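Local coordinates for sulfide-quinone reductase (Aquifex aeolicus, PDB 3HYW) that oxidises hydrogen sulfide with a quinone as electron acceptor, using bound FAD and building up polysulfur on active-site cysteines, at the interface of chains A and B. Residues are numbered along the deposited sequence; one frame, centred on the assembly and turned at random. Chains: chain A/B, Sulfide-quinone reductase.

The interface of chains A and B. Residues chain A 177-178, 180, 214; chain B 365-367.
A:Arg177 sends CG anti to its backbone N (chi1 179°), which brings the CG methylene against the carbonyl of B:Arg367. A:Arg177 CG lies 3.4 Å from B:Arg367 O. The chain then bends at chi2 (64°) and again at chi3, carrying the guanidinium past B:Pro366. There A:Arg177 NH2 is 3.7 Å from B:Pro366 CB. The guanidinium also ties two segments of chain A together. NE and NH2 grip the carbonyl of A:Val180 side-on, the bond from A:Arg177 NH2 to A:Val180 O being 2.8 Å. A:Arg177 NH2 also bonds A:Asn214 O at 3.2 Å, within the guanidinium plane but tilted from the carbonyl plane. With an alanine in place of A:Arg177, both carbonyls would lose these donors, and the A:Asn214 segment would probably be freer to shift against chain B. B:Pro366 follows a cis peptide bond and sets its ring against the backbone of the 3-10 helix 177-179. B:Pro366 CB is 3.5 Å from A:Arg177 O, and its CG also meets A:Tyr178 O. Chain B buries 72 Å² of A:Asn214, more than of any other residue of the patch. A:Asn214 ND2 is modelled 2.9 Å from the backbone N of B:Arg367. Both are donors, so the amide may be turned over; OD1 in that place would accept from this N-H. The patch helps join two subunits of the homotrimer, fitting a loop of chain B against two segments that A:Arg177 braces.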
ATOM      1  N   ARG A 177     -18.606   2.342 -20.100  1.00 33.57           N
ATOM      2  CA  ARG A 177     -18.104   2.176 -18.729  1.00 33.27           C
ATOM      3  C   ARG A 177     -18.345   3.430 -17.869  1.00 33.08           C
ATOM      4  O   ARG A 177     -18.569   3.329 -16.659  1.00 32.83           O
ATOM      5  CB  ARG A 177     -16.620   1.758 -18.725  1.00 33.20           C
ATOM      6  CG  ARG A 177     -15.994   1.590 -17.329  1.00 33.13           C
ATOM      7  CD  ARG A 177     -16.628   0.456 -16.523  1.00 34.52           C
ATOM      8  NE  ARG A 177     -17.167   0.935 -15.249  1.00 36.24           N
ATOM      9  CZ  ARG A 177     -16.497   1.008 -14.100  1.00 36.34           C
ATOM     10  NH1 ARG A 177     -15.230   0.621 -14.019  1.00 36.40           N
ATOM     11  NH2 ARG A 177     -17.109   1.468 -13.020  1.00 37.04           N
ATOM     12  N   TYR A 178     -18.331   4.603 -18.498  1.00 32.78           N
ATOM     13  CA  TYR A 178     -18.601   5.858 -17.789  1.00 32.65           C
ATOM     14  C   TYR A 178     -20.067   5.995 -17.345  1.00 32.65           C
ATOM     15  O   TYR A 178     -20.410   6.909 -16.590  1.00 32.38           O
ATOM     16  CB  TYR A 178     -18.143   7.075 -18.612  1.00 32.59           C
ATOM     17  CG  TYR A 178     -19.105   7.525 -19.696  1.00 32.63           C
ATOM     18  CD1 TYR A 178     -19.810   8.724 -19.568  1.00 32.26           C
ATOM     19  CD2 TYR A 178     -19.303   6.757 -20.850  1.00 32.78           C
ATOM     20  CE1 TYR A 178     -20.690   9.151 -20.558  1.00 32.24           C
ATOM     21  CE2 TYR A 178     -20.182   7.173 -21.843  1.00 32.37           C
ATOM     22  CZ  TYR A 178     -20.872   8.373 -21.689  1.00 32.47           C
ATOM     23  OH  TYR A 178     -21.744   8.793 -22.664  1.00 32.55           O
ATOM     24  N   VAL A 180     -21.614   3.133 -16.081  1.00 32.22           N
ATOM     25  CA  VAL A 180     -21.817   1.970 -15.207  1.00 31.88           C
ATOM     26  C   VAL A 180     -20.937   2.002 -13.945  1.00 31.81           C
ATOM     27  O   VAL A 180     -19.753   1.630 -13.994  1.00 31.57           O
ATOM     28  CB  VAL A 180     -21.614   0.625 -15.966  1.00 31.80           C
ATOM     29  CG1 VAL A 180     -21.909  -0.556 -15.054  1.00 31.77           C
ATOM     30  CG2 VAL A 180     -22.502   0.558 -17.205  1.00 32.08           C
ATOM     31  N   ASN A 214     -11.269   1.847 -11.652  1.00 31.96           N
ATOM     32  CA  ASN A 214     -12.427   2.476 -11.012  1.00 32.33           C
ATOM     33  C   ASN A 214     -13.500   1.465 -10.576  1.00 32.21           C
ATOM     34  O   ASN A 214     -14.685   1.613 -10.884  1.00 32.47           O
ATOM     35  CB  ASN A 214     -13.006   3.573 -11.916  1.00 32.39           C
ATOM     36  CG  ASN A 214     -13.835   4.583 -11.156  1.00 33.07           C
ATOM     37  OD1 ASN A 214     -13.570   4.887  -9.992  1.00 34.95           O
ATOM     38  ND2 ASN A 214     -14.843   5.113 -11.814  1.00 32.74           N
TER
ATOM     39  N   PRO B 365     -16.718  10.114 -11.609  1.00 35.05           N
ATOM     40  CA  PRO B 365     -16.889   8.672 -11.839  1.00 35.03           C
ATOM     41  C   PRO B 365     -18.342   8.297 -12.148  1.00 35.13           C
ATOM     42  O   PRO B 365     -19.244   9.073 -11.835  1.00 35.44           O
ATOM     43  CB  PRO B 365     -16.444   8.035 -10.508  1.00 34.77           C
ATOM     44  CG  PRO B 365     -15.717   9.076  -9.777  1.00 35.20           C
ATOM     45  CD  PRO B 365     -16.282  10.394 -10.229  1.00 34.75           C
ATOM     46  N   PRO B 366     -18.574   7.116 -12.760  1.00 35.16           N
ATOM     47  CA  PRO B 366     -17.555   6.149 -13.175  1.00 35.11           C
ATOM     48  C   PRO B 366     -16.753   6.638 -14.378  1.00 35.30           C
ATOM     49  O   PRO B 366     -17.271   7.383 -15.214  1.00 34.96           O
ATOM     50  CB  PRO B 366     -18.363   4.898 -13.523  1.00 34.95           C
ATOM     51  CG  PRO B 366     -19.700   5.384 -13.854  1.00 35.27           C
ATOM     52  CD  PRO B 366     -19.934   6.648 -13.080  1.00 35.03           C
ATOM     53  N   ARG B 367     -15.495   6.218 -14.449  1.00 35.14           N
ATOM     54  CA  ARG B 367     -14.584   6.690 -15.481  1.00 35.26           C
ATOM     55  C   ARG B 367     -14.382   5.681 -16.597  1.00 35.74           C
ATOM     56  O   ARG B 367     -14.378   4.465 -16.364  1.00 35.28           O
ATOM     57  CB  ARG B 367     -13.239   7.042 -14.864  1.00 35.20           C
ATOM     58  CG  ARG B 367     -13.364   8.001 -13.721  1.00 34.33           C
ATOM     59  CD  ARG B 367     -12.096   8.757 -13.536  1.00 33.26           C
ATOM     60  NE  ARG B 367     -12.265   9.806 -12.545  1.00 32.72           N
ATOM     61  CZ  ARG B 367     -11.906   9.700 -11.272  1.00 32.71           C
ATOM     62  NH1 ARG B 367     -12.099  10.720 -10.447  1.00 33.84           N
ATOM     63  NH2 ARG B 367     -11.348   8.584 -10.825  1.00 30.74           N
TER